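Local coordinates for hypothetical protein (Nostoc punctiforme, PDB 2INB) that probably serves, as an XisH family member of the PDDEXK nuclease clan, in the site-specific recombination that rearranges cyanobacterial nitrogen-fixation genes, at residues A[70-84]-A[108-122]. Residues are numbered along the deposited sequence; the frame is centred on the assembly and turned at random. Where two conformers were deposited one is given.
Sequences ISEFHTALGQFINYR and FFQLDFPKEMIAENQ
Phe73 reaches from helix 70-84 into a pocket that Phe108, Phe109, Met117 and Ile118 help to line. A chi1 of -179° swings its ring away from its own backbone N and out toward 108-122. Phe108 and Phe109 each turn an edge toward its face in offset edge-to-face pairs, planes at 68° and 79°. Phe108 CE2 comes within 3.7 Å of Phe73 CB, at the root of the ring; Phe109 CE1 lies 3.8 Å from Phe73 CE1.

Aliphatic groups take the rim: Phe73 CE2 meets CB of Met117, a selenomethionine, at 3.9 Å, and Phe73 CE1 meets Ile118 CD1. Ile70 CD1 packs on Phe108 and Phe113. Cutting Phe73 back to an alanine is likely to open a gap between the segments and leave the edges of Phe108 and Phe109 without the face they meet.

The polar part lies where a Schellman motif, Gln122 at C-prime, ends helix 112-120. Arg84 NH1 donates an almost straight bond to Asn121 O (2.8 Å), nearly in the guanidinium plane, and two waters link the guanidinium to Gln122 O and Asn121 OD1.

In chain order, helix 69-88 joins strands 54-60 and 94-101, and helix 112-120 precedes 125-129; these three strands are parallel neighbours in the mixed sheet. The nearly parallel helix axes run 11.9 Å apart, a space the rings fill, while Arg84 holds the carbonyl of Asn121, where the helix end probably adds to the attraction.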
ATOM      1  N   ILE A  70       4.414  -6.650   9.166  1.00 18.00           N
ATOM      2  CA  ILE A  70       3.956  -5.269   8.911  1.00 17.33           C
ATOM      3  C   ILE A  70       4.471  -4.742   7.567  1.00 18.69           C
ATOM      4  O   ILE A  70       3.757  -4.072   6.812  1.00 19.06           O
ATOM      5  CB  ILE A  70       4.298  -4.327  10.087  1.00 20.45           C
ATOM      6  CG1 ILE A  70       3.701  -2.944   9.859  1.00 22.31           C
ATOM      7  CG2 ILE A  70       5.833  -4.230  10.322  1.00 21.27           C
ATOM      8  CD1 ILE A  70       2.153  -2.931   9.635  1.00 19.47           C
ATOM      9  N   SER A  71       5.729  -5.061   7.254  0.50 18.36           N
ATOM     10  CA  SER A  71       6.286  -4.624   5.977  0.50 17.21           C
ATOM     11  C   SER A  71       5.512  -5.229   4.835  0.50 15.38           C
ATOM     12  O   SER A  71       5.173  -4.540   3.857  0.50 16.83           O
ATOM     13  CB  SER A  71       7.759  -5.020   5.822  0.50 17.35           C
ATOM     14  OG  SER A  71       8.245  -4.532   4.580  0.50 20.94           O
ATOM     15  N   GLU A  72       5.202  -6.519   4.935  0.50 15.25           N
ATOM     16  CA  GLU A  72       4.436  -7.119   3.856  0.50 14.65           C
ATOM     17  C   GLU A  72       3.067  -6.479   3.809  0.50 15.10           C
ATOM     18  O   GLU A  72       2.546  -6.221   2.711  0.50 14.77           O
ATOM     19  CB  GLU A  72       4.307  -8.647   3.953  0.50 14.14           C
ATOM     20  CG  GLU A  72       3.466  -9.248   2.853  0.50 16.89           C
ATOM     21  CD  GLU A  72       3.871  -8.760   1.460  0.50 19.92           C
ATOM     22  OE1 GLU A  72       5.087  -8.577   1.210  0.50 19.62           O
ATOM     23  OE2 GLU A  72       2.989  -8.550   0.617  0.50 18.16           O
ATOM     24  N   PHE A  73       2.485  -6.192   4.980  1.00 14.99           N
ATOM     25  CA  PHE A  73       1.127  -5.641   5.015  1.00 14.86           C
ATOM     26  C   PHE A  73       1.081  -4.309   4.261  1.00 12.91           C
ATOM     27  O   PHE A  73       0.111  -4.023   3.560  1.00 15.66           O
ATOM     28  CB  PHE A  73       0.604  -5.492   6.435  1.00 15.38           C
ATOM     29  CG  PHE A  73      -0.796  -4.953   6.506  1.00 16.18           C
ATOM     30  CD1 PHE A  73      -1.847  -5.578   5.856  1.00 18.61           C
ATOM     31  CD2 PHE A  73      -1.052  -3.822   7.274  1.00 18.88           C
ATOM     32  CE1 PHE A  73      -3.143  -5.028   5.966  1.00 18.33           C
ATOM     33  CE2 PHE A  73      -2.352  -3.287   7.377  1.00 17.05           C
ATOM     34  CZ  PHE A  73      -3.374  -3.924   6.751  1.00 14.86           C
ATOM     35  N   HIS A  74       2.099  -3.479   4.404  1.00 14.58           N
ATOM     36  CA  HIS A  74       2.083  -2.225   3.674  1.00 14.64           C
ATOM     37  C   HIS A  74       1.927  -2.449   2.157  1.00 16.06           C
ATOM     38  O   HIS A  74       1.083  -1.825   1.493  1.00 14.37           O
ATOM     39  CB  HIS A  74       3.381  -1.434   3.838  1.00 15.42           C
ATOM     40  CG  HIS A  74       3.667  -0.983   5.222  1.00 15.58           C
ATOM     41  ND1 HIS A  74       2.724  -0.387   6.021  1.00 16.77           N
ATOM     42  CD2 HIS A  74       4.837  -0.957   5.914  1.00 16.35           C
ATOM     43  CE1 HIS A  74       3.291  -0.058   7.177  1.00 23.16           C
ATOM     44  NE2 HIS A  74       4.573  -0.406   7.140  1.00 19.40           N
ATOM     45  N   THR A  75       2.751  -3.351   1.605  1.00 14.94           N
ATOM     46  CA  THR A  75       2.708  -3.628   0.167  1.00 13.88           C
ATOM     47  C   THR A  75       1.407  -4.314  -0.192  1.00 15.68           C
ATOM     48  O   THR A  75       0.788  -3.981  -1.201  1.00 16.13           O
ATOM     49  CB  THR A  75       3.922  -4.479  -0.225  1.00 13.56           C
ATOM     50  OG1 THR A  75       5.118  -3.708   0.025  1.00 17.64           O
ATOM     51  CG2 THR A  75       3.872  -5.003  -1.686  1.00 17.64           C
ATOM     52  N   ALA A  76       0.961  -5.261   0.637  1.00 15.43           N
ATOM     53  CA  ALA A  76      -0.283  -5.968   0.347  1.00 16.56           C
ATOM     54  C   ALA A  76      -1.477  -5.023   0.290  1.00 15.53           C
ATOM     55  O   ALA A  76      -2.381  -5.167  -0.540  1.00 15.34           O
ATOM     56  CB  ALA A  76      -0.566  -7.101   1.377  1.00 16.87           C
ATOM     57  N   LEU A  77      -1.500  -4.084   1.220  1.00 14.10           N
ATOM     58  CA  LEU A  77      -2.593  -3.103   1.311  1.00 14.75           C
ATOM     59  C   LEU A  77      -2.560  -2.149   0.120  1.00 14.60           C
ATOM     60  O   LEU A  77      -3.584  -1.844  -0.485  1.00 15.10           O
ATOM     61  CB  LEU A  77      -2.482  -2.338   2.626  1.00 14.90           C
ATOM     62  CG  LEU A  77      -3.531  -1.252   2.826  1.00 14.01           C
ATOM     63  CD1 LEU A  77      -4.973  -1.912   2.860  1.00 17.04           C
ATOM     64  CD2 LEU A  77      -3.277  -0.482   4.171  1.00 14.84           C
ATOM     65  N   GLY A  78      -1.386  -1.633  -0.205  1.00 13.35           N
ATOM     66  CA  GLY A  78      -1.277  -0.703  -1.363  1.00 13.10           C
ATOM     67  C   GLY A  78      -1.696  -1.397  -2.652  1.00 13.18           C
ATOM     68  O   GLY A  78      -2.433  -0.831  -3.495  1.00 14.20           O
ATOM     69  N   GLN A  79      -1.187  -2.617  -2.860  1.00 13.34           N
ATOM     70  CA  GLN A  79      -1.602  -3.409  -4.001  1.00 14.77           C
ATOM     71  C   GLN A  79      -3.101  -3.611  -4.006  1.00 13.95           C
ATOM     72  O   GLN A  79      -3.784  -3.503  -5.052  1.00 14.64           O
ATOM     73  CB  GLN A  79      -0.879  -4.771  -3.985  1.00 14.90           C
ATOM     74  CG  GLN A  79       0.560  -4.677  -4.429  1.00 15.09           C
ATOM     75  CD  GLN A  79       1.334  -5.951  -4.302  1.00 20.33           C
ATOM     76  OE1 GLN A  79       0.950  -6.841  -3.553  1.00 23.31           O
ATOM     77  NE2 GLN A  79       2.519  -5.970  -4.913  1.00 24.87           N
ATOM     78  N   PHE A  80      -3.652  -3.937  -2.845  1.00 13.15           N
ATOM     79  CA  PHE A  80      -5.094  -4.185  -2.771  1.00 15.14           C
ATOM     80  C   PHE A  80      -5.883  -2.948  -3.252  1.00 15.51           C
ATOM     81  O   PHE A  80      -6.804  -3.008  -4.102  1.00 14.62           O
ATOM     82  CB  PHE A  80      -5.539  -4.585  -1.355  1.00 15.67           C
ATOM     83  CG  PHE A  80      -6.999  -4.889  -1.287  1.00 13.44           C
ATOM     84  CD1 PHE A  80      -7.491  -6.182  -1.540  1.00 14.86           C
ATOM     85  CD2 PHE A  80      -7.935  -3.908  -0.971  1.00 15.53           C
ATOM     86  CE1 PHE A  80      -8.837  -6.448  -1.503  1.00 14.98           C
ATOM     87  CE2 PHE A  80      -9.308  -4.201  -0.949  1.00 16.37           C
ATOM     88  CZ  PHE A  80      -9.755  -5.467  -1.214  1.00 15.18           C
ATOM     89  N   ILE A  81      -5.482  -1.788  -2.735  1.00 13.83           N
ATOM     90  CA  ILE A  81      -6.196  -0.540  -3.049  1.00 14.94           C
ATOM     91  C   ILE A  81      -6.087  -0.239  -4.548  1.00 13.44           C
ATOM     92  O   ILE A  81      -7.067   0.158  -5.238  1.00 14.31           O
ATOM     93  CB  ILE A  81      -5.682   0.604  -2.133  1.00 15.84           C
ATOM     94  CG1 ILE A  81      -6.207   0.358  -0.708  1.00 17.69           C
ATOM     95  CG2 ILE A  81      -6.128   2.016  -2.641  1.00 14.91           C
ATOM     96  CD1 ILE A  81      -5.540   1.187   0.334  1.00 24.47           C
ATOM     97  N   ASN A  82      -4.864  -0.384  -5.066  1.00 13.85           N
ATOM     98  CA  ASN A  82      -4.658  -0.052  -6.476  1.00 13.67           C
ATOM     99  C   ASN A  82      -5.334  -1.052  -7.408  1.00 14.95           C
ATOM    100  O   ASN A  82      -5.970  -0.632  -8.400  1.00 15.19           O
ATOM    101  CB  ASN A  82      -3.173   0.073  -6.763  1.00 14.09           C
ATOM    102  CG  ASN A  82      -2.586   1.367  -6.268  1.00 15.23           C
ATOM    103  OD1 ASN A  82      -3.271   2.379  -6.183  1.00 15.56           O
ATOM    104  ND2 ASN A  82      -1.274   1.343  -5.980  1.00 16.19           N
ATOM    105  N   TYR A  83      -5.215  -2.355  -7.106  1.00 13.47           N
ATOM    106  CA  TYR A  83      -5.883  -3.326  -7.950  1.00 14.24           C
ATOM    107  C   TYR A  83      -7.402  -3.124  -7.890  1.00 14.15           C
ATOM    108  O   TYR A  83      -8.085  -3.289  -8.892  1.00 14.99           O
ATOM    109  CB  TYR A  83      -5.514  -4.768  -7.564  1.00 14.26           C
ATOM    110  CG  TYR A  83      -4.054  -5.144  -7.733  1.00 16.82           C
ATOM    111  CD1 TYR A  83      -3.283  -4.610  -8.742  1.00 26.66           C
ATOM    112  CD2 TYR A  83      -3.489  -6.117  -6.892  1.00 21.04           C
ATOM    113  CE1 TYR A  83      -1.928  -4.966  -8.892  1.00 30.19           C
ATOM    114  CE2 TYR A  83      -2.132  -6.479  -7.032  1.00 23.77           C
ATOM    115  CZ  TYR A  83      -1.385  -5.912  -8.049  1.00 26.20           C
ATOM    116  OH  TYR A  83      -0.047  -6.267  -8.211  1.00 36.40           O
ATOM    117  N   ARG A  84      -7.927  -2.823  -6.712  1.00 12.82           N
ATOM    118  CA  ARG A  84      -9.366  -2.647  -6.548  1.00 12.52           C
ATOM    119  C   ARG A  84      -9.807  -1.462  -7.415  1.00 14.27           C
ATOM    120  O   ARG A  84     -10.820  -1.526  -8.128  1.00 13.93           O
ATOM    121  CB  ARG A  84      -9.699  -2.395  -5.106  1.00 12.37           C
ATOM    122  CG  ARG A  84     -11.189  -2.191  -4.926  1.00 14.18           C
ATOM    123  CD  ARG A  84     -11.584  -1.984  -3.410  1.00 16.02           C
ATOM    124  NE  ARG A  84     -10.918  -0.832  -2.838  1.00 14.29           N
ATOM    125  CZ  ARG A  84     -10.857  -0.588  -1.540  1.00 15.91           C
ATOM    126  NH1 ARG A  84     -11.537  -1.347  -0.701  1.00 15.65           N
ATOM    127  NH2 ARG A  84     -10.156   0.425  -1.098  1.00 17.28           N
ATOM    128  N   PHE A 108      -1.208 -12.055  13.274  1.00 17.34           N
ATOM    129  CA  PHE A 108      -1.074 -10.648  12.834  1.00 16.01           C
ATOM    130  C   PHE A 108      -2.406  -9.911  12.690  1.00 15.19           C
ATOM    131  O   PHE A 108      -2.566  -8.801  13.201  1.00 16.51           O
ATOM    132  CB  PHE A 108      -0.298 -10.582  11.517  1.00 16.23           C
ATOM    133  CG  PHE A 108      -0.110  -9.193  10.971  1.00 14.70           C
ATOM    134  CD1 PHE A 108       0.792  -8.324  11.592  1.00 15.99           C
ATOM    135  CD2 PHE A 108      -0.755  -8.765   9.833  1.00 17.19           C
ATOM    136  CE1 PHE A 108       1.008  -7.074  11.099  1.00 16.84           C
ATOM    137  CE2 PHE A 108      -0.546  -7.494   9.358  1.00 17.43           C
ATOM    138  CZ  PHE A 108       0.353  -6.650  10.020  1.00 15.11           C
ATOM    139  N   PHE A 109      -3.376 -10.538  12.008  1.00 15.83           N
ATOM    140  CA  PHE A 109      -4.661  -9.881  11.760  1.00 16.41           C
ATOM    141  C   PHE A 109      -5.577  -9.845  12.981  1.00 17.09           C
ATOM    142  O   PHE A 109      -6.636  -9.232  12.911  1.00 20.80           O
ATOM    143  CB  PHE A 109      -5.378 -10.431  10.490  1.00 18.30           C
ATOM    144  CG  PHE A 109      -4.721  -9.997   9.222  1.00 16.08           C
ATOM    145  CD1 PHE A 109      -4.826  -8.677   8.818  1.00 18.02           C
ATOM    146  CD2 PHE A 109      -3.864 -10.835   8.535  1.00 17.08           C
ATOM    147  CE1 PHE A 109      -4.173  -8.233   7.686  1.00 20.51           C
ATOM    148  CE2 PHE A 109      -3.178 -10.376   7.368  1.00 16.60           C
ATOM    149  CZ  PHE A 109      -3.344  -9.062   6.989  1.00 18.25           C
ATOM    150  N   GLN A 110      -5.175 -10.437  14.099  1.00 17.43           N
ATOM    151  CA  GLN A 110      -5.891 -10.216  15.354  1.00 20.48           C
ATOM    152  C   GLN A 110      -5.316  -9.079  16.201  1.00 19.69           C
ATOM    153  O   GLN A 110      -5.891  -8.711  17.241  1.00 18.90           O
ATOM    154  CB  GLN A 110      -5.950 -11.511  16.181  1.00 22.15           C
ATOM    155  CG  GLN A 110      -6.693 -12.648  15.445  1.00 21.74           C
ATOM    156  CD  GLN A 110      -8.021 -12.183  14.852  1.00 28.83           C
ATOM    157  OE1 GLN A 110      -8.840 -11.559  15.551  1.00 31.18           O
ATOM    158  NE2 GLN A 110      -8.228 -12.430  13.558  1.00 28.96           N
ATOM    159  N   LEU A 111      -4.180  -8.529  15.789  1.00 17.65           N
ATOM    160  CA  LEU A 111      -3.646  -7.319  16.412  1.00 17.13           C
ATOM    161  C   LEU A 111      -4.552  -6.128  16.071  1.00 14.61           C
ATOM    162  O   LEU A 111      -5.150  -6.070  15.005  1.00 14.48           O
ATOM    163  CB  LEU A 111      -2.202  -7.040  15.975  1.00 16.44           C
ATOM    164  CG  LEU A 111      -1.196  -8.156  16.365  1.00 17.79           C
ATOM    165  CD1 LEU A 111       0.163  -7.846  15.754  1.00 17.60           C
ATOM    166  CD2 LEU A 111      -1.067  -8.319  17.894  1.00 20.60           C
ATOM    167  N   ASP A 112      -4.652  -5.184  16.990  1.00 14.09           N
ATOM    168  CA  ASP A 112      -5.600  -4.094  16.837  1.00 14.73           C
ATOM    169  C   ASP A 112      -5.296  -3.261  15.559  1.00 14.46           C
ATOM    170  O   ASP A 112      -6.212  -2.874  14.829  1.00 14.99           O
ATOM    171  CB  ASP A 112      -5.596  -3.184  18.054  1.00 15.77           C
ATOM    172  CG  ASP A 112      -6.314  -3.752  19.275  1.00 22.75           C
ATOM    173  OD1 ASP A 112      -6.993  -4.778  19.170  1.00 22.85           O
ATOM    174  OD2 ASP A 112      -6.193  -3.074  20.331  1.00 26.69           O
ATOM    175  N   PHE A 113      -4.016  -2.984  15.276  1.00 14.71           N
ATOM    176  CA  PHE A 113      -3.705  -2.073  14.182  1.00 14.99           C
ATOM    177  C   PHE A 113      -4.112  -2.634  12.807  1.00 14.61           C
ATOM    178  O   PHE A 113      -4.884  -2.013  12.053  1.00 13.53           O
ATOM    179  CB  PHE A 113      -2.242  -1.640  14.207  1.00 14.06           C
ATOM    180  CG  PHE A 113      -1.887  -0.717  13.095  1.00 13.66           C
ATOM    181  CD1 PHE A 113      -2.286   0.588  13.143  1.00 13.94           C
ATOM    182  CD2 PHE A 113      -1.221  -1.171  11.989  1.00 16.93           C
ATOM    183  CE1 PHE A 113      -2.014   1.446  12.055  1.00 18.12           C
ATOM    184  CE2 PHE A 113      -0.943  -0.325  10.931  1.00 13.37           C
ATOM    185  CZ  PHE A 113      -1.290   0.983  10.974  1.00 13.93           C
ATOM    186  N   PRO A 114      -3.618  -3.845  12.444  1.00 13.93           N
ATOM    187  CA  PRO A 114      -4.039  -4.386  11.143  1.00 13.41           C
ATOM    188  C   PRO A 114      -5.556  -4.583  11.065  1.00 13.31           C
ATOM    189  O   PRO A 114      -6.160  -4.352  10.015  1.00 14.21           O
ATOM    190  CB  PRO A 114      -3.319  -5.733  11.050  1.00 18.10           C
ATOM    191  CG  PRO A 114      -2.332  -5.741  12.095  1.00 19.97           C
ATOM    192  CD  PRO A 114      -2.622  -4.715  13.094  1.00 15.57           C
ATOM    193  N   LYS A 115      -6.181  -5.033  12.140  1.00 14.42           N
ATOM    194  CA  LYS A 115      -7.634  -5.212  12.125  1.00 14.93           C
ATOM    195  C   LYS A 115      -8.319  -3.882  11.769  1.00 13.22           C
ATOM    196  O   LYS A 115      -9.252  -3.819  10.917  1.00 15.60           O
ATOM    197  CB  LYS A 115      -8.067  -5.716  13.516  1.00 16.05           C
ATOM    198  CG  LYS A 115      -9.507  -5.897  13.678  1.00 20.39           C
ATOM    199  CD  LYS A 115      -9.835  -6.596  15.029  1.00 22.24           C
ATOM    200  CE  LYS A 115      -9.325  -7.998  15.113  1.00 31.91           C
ATOM    201  N   GLU A 116      -7.839  -2.813  12.389  1.00 13.84           N
ATOM    202  CA  GLU A 116      -8.397  -1.459  12.137  1.00 14.32           C
ATOM    203  C   GLU A 116      -8.186  -1.031  10.695  1.00 14.16           C
ATOM    204  O   GLU A 116      -9.092  -0.503  10.022  1.00 14.22           O
ATOM    205  CB  GLU A 116      -7.828  -0.374  13.093  1.00 13.29           C
ATOM    206  CG  GLU A 116      -8.326   1.005  12.875  1.00 12.92           C
ATOM    207  CD  GLU A 116      -9.826   1.236  12.983  1.00 16.36           C
ATOM    208  OE1 GLU A 116     -10.521   0.379  13.534  1.00 17.43           O
ATOM    209  OE2 GLU A 116     -10.229   2.315  12.469  1.00 15.76           O
HETATM  210  N   MSE A 117      -6.974  -1.239  10.179  0.50 15.16           N
HETATM  211  CA  MSE A 117      -6.666  -0.808   8.804  0.50 13.99           C
HETATM  212  C   MSE A 117      -7.392  -1.611   7.703  0.50 13.28           C
HETATM  213  O   MSE A 117      -7.735  -1.070   6.658  0.50 14.54           O
HETATM  214  CB  MSE A 117      -5.138  -0.767   8.588  0.50 11.89           C
HETATM  215  CG  MSE A 117      -4.415   0.046   9.669  0.50 13.29           C
HETATM  216 SE   MSE A 117      -5.149   1.852   9.899  0.37 10.58          SE
HETATM  217  CE  MSE A 117      -5.013   2.436   7.977  0.50 11.47           C
ATOM    218  N   ILE A 118      -7.641  -2.892   7.951  1.00 12.96           N
ATOM    219  CA  ILE A 118      -8.498  -3.701   7.102  1.00 13.83           C
ATOM    220  C   ILE A 118      -9.907  -3.100   7.109  1.00 14.38           C
ATOM    221  O   ILE A 118     -10.532  -2.895   6.084  1.00 15.20           O
ATOM    222  CB  ILE A 118      -8.531  -5.168   7.579  1.00 15.51           C
ATOM    223  CG1 ILE A 118      -7.201  -5.874   7.309  1.00 16.03           C
ATOM    224  CG2 ILE A 118      -9.780  -5.937   7.013  1.00 15.96           C
ATOM    225  CD1 ILE A 118      -6.877  -6.149   5.857  1.00 17.42           C
ATOM    226  N   ALA A 119     -10.418  -2.766   8.300  1.00 13.94           N
ATOM    227  CA  ALA A 119     -11.760  -2.208   8.386  1.00 14.14           C
ATOM    228  C   ALA A 119     -11.871  -0.840   7.696  1.00 14.25           C
ATOM    229  O   ALA A 119     -12.815  -0.572   6.973  1.00 16.66           O
ATOM    230  CB  ALA A 119     -12.167  -2.071   9.846  1.00 14.99           C
ATOM    231  N   GLU A 120     -10.896   0.045   7.956  1.00 13.86           N
ATOM    232  CA  GLU A 120     -10.949   1.415   7.429  1.00 12.84           C
ATOM    233  C   GLU A 120     -10.968   1.404   5.894  1.00 14.41           C
ATOM    234  O   GLU A 120     -11.508   2.314   5.259  1.00 17.20           O
ATOM    235  CB  GLU A 120      -9.778   2.236   7.923  1.00 13.60           C
ATOM    236  CG  GLU A 120      -9.780   2.563   9.413  1.00 15.14           C
ATOM    237  CD  GLU A 120      -8.708   3.549   9.867  1.00 16.25           C
ATOM    238  OE1 GLU A 120      -8.020   4.112   9.012  1.00 16.19           O
ATOM    239  OE2 GLU A 120      -8.640   3.760  11.145  1.00 15.73           O
ATOM    240  N   ASN A 121     -10.268   0.432   5.302  1.00 14.06           N
ATOM    241  CA  ASN A 121     -10.119   0.353   3.847  1.00 14.84           C
ATOM    242  C   ASN A 121     -11.025  -0.696   3.178  1.00 15.07           C
ATOM    243  O   ASN A 121     -10.819  -1.004   1.990  1.00 15.45           O
ATOM    244  CB  ASN A 121      -8.638   0.130   3.556  1.00 14.39           C
ATOM    245  CG  ASN A 121      -7.842   1.348   3.920  1.00 13.77           C
ATOM    246  OD1 ASN A 121      -7.828   2.344   3.159  1.00 15.30           O
ATOM    247  ND2 ASN A 121      -7.240   1.328   5.095  1.00 13.83           N
ATOM    248  N   GLN A 122     -11.997  -1.240   3.907  1.00 13.72           N
ATOM    249  CA  GLN A 122     -12.938  -2.172   3.368  1.00 15.76           C
ATOM    250  C   GLN A 122     -12.265  -3.329   2.644  1.00 16.30           C
ATOM    251  O   GLN A 122     -12.698  -3.789   1.578  1.00 17.54           O
ATOM    252  CB  GLN A 122     -13.952  -1.437   2.471  1.00 19.90           C
ATOM    253  CG  GLN A 122     -14.964  -0.613   3.235  1.00 28.27           C
ATOM    254  CD  GLN A 122     -14.450   0.674   3.878  1.00 48.45           C
ATOM    255  OE1 GLN A 122     -13.679   1.422   3.259  1.00 55.26           O
ATOM    256  NE2 GLN A 122     -14.915   0.962   5.134  1.00 38.01           N
TER
HETATM  257  O   HOH W   1     -13.344  -3.706  -0.999  1.00 12.03           O
HETATM  258  O   HOH W   2      -9.698   2.272   1.051  1.00 19.73           O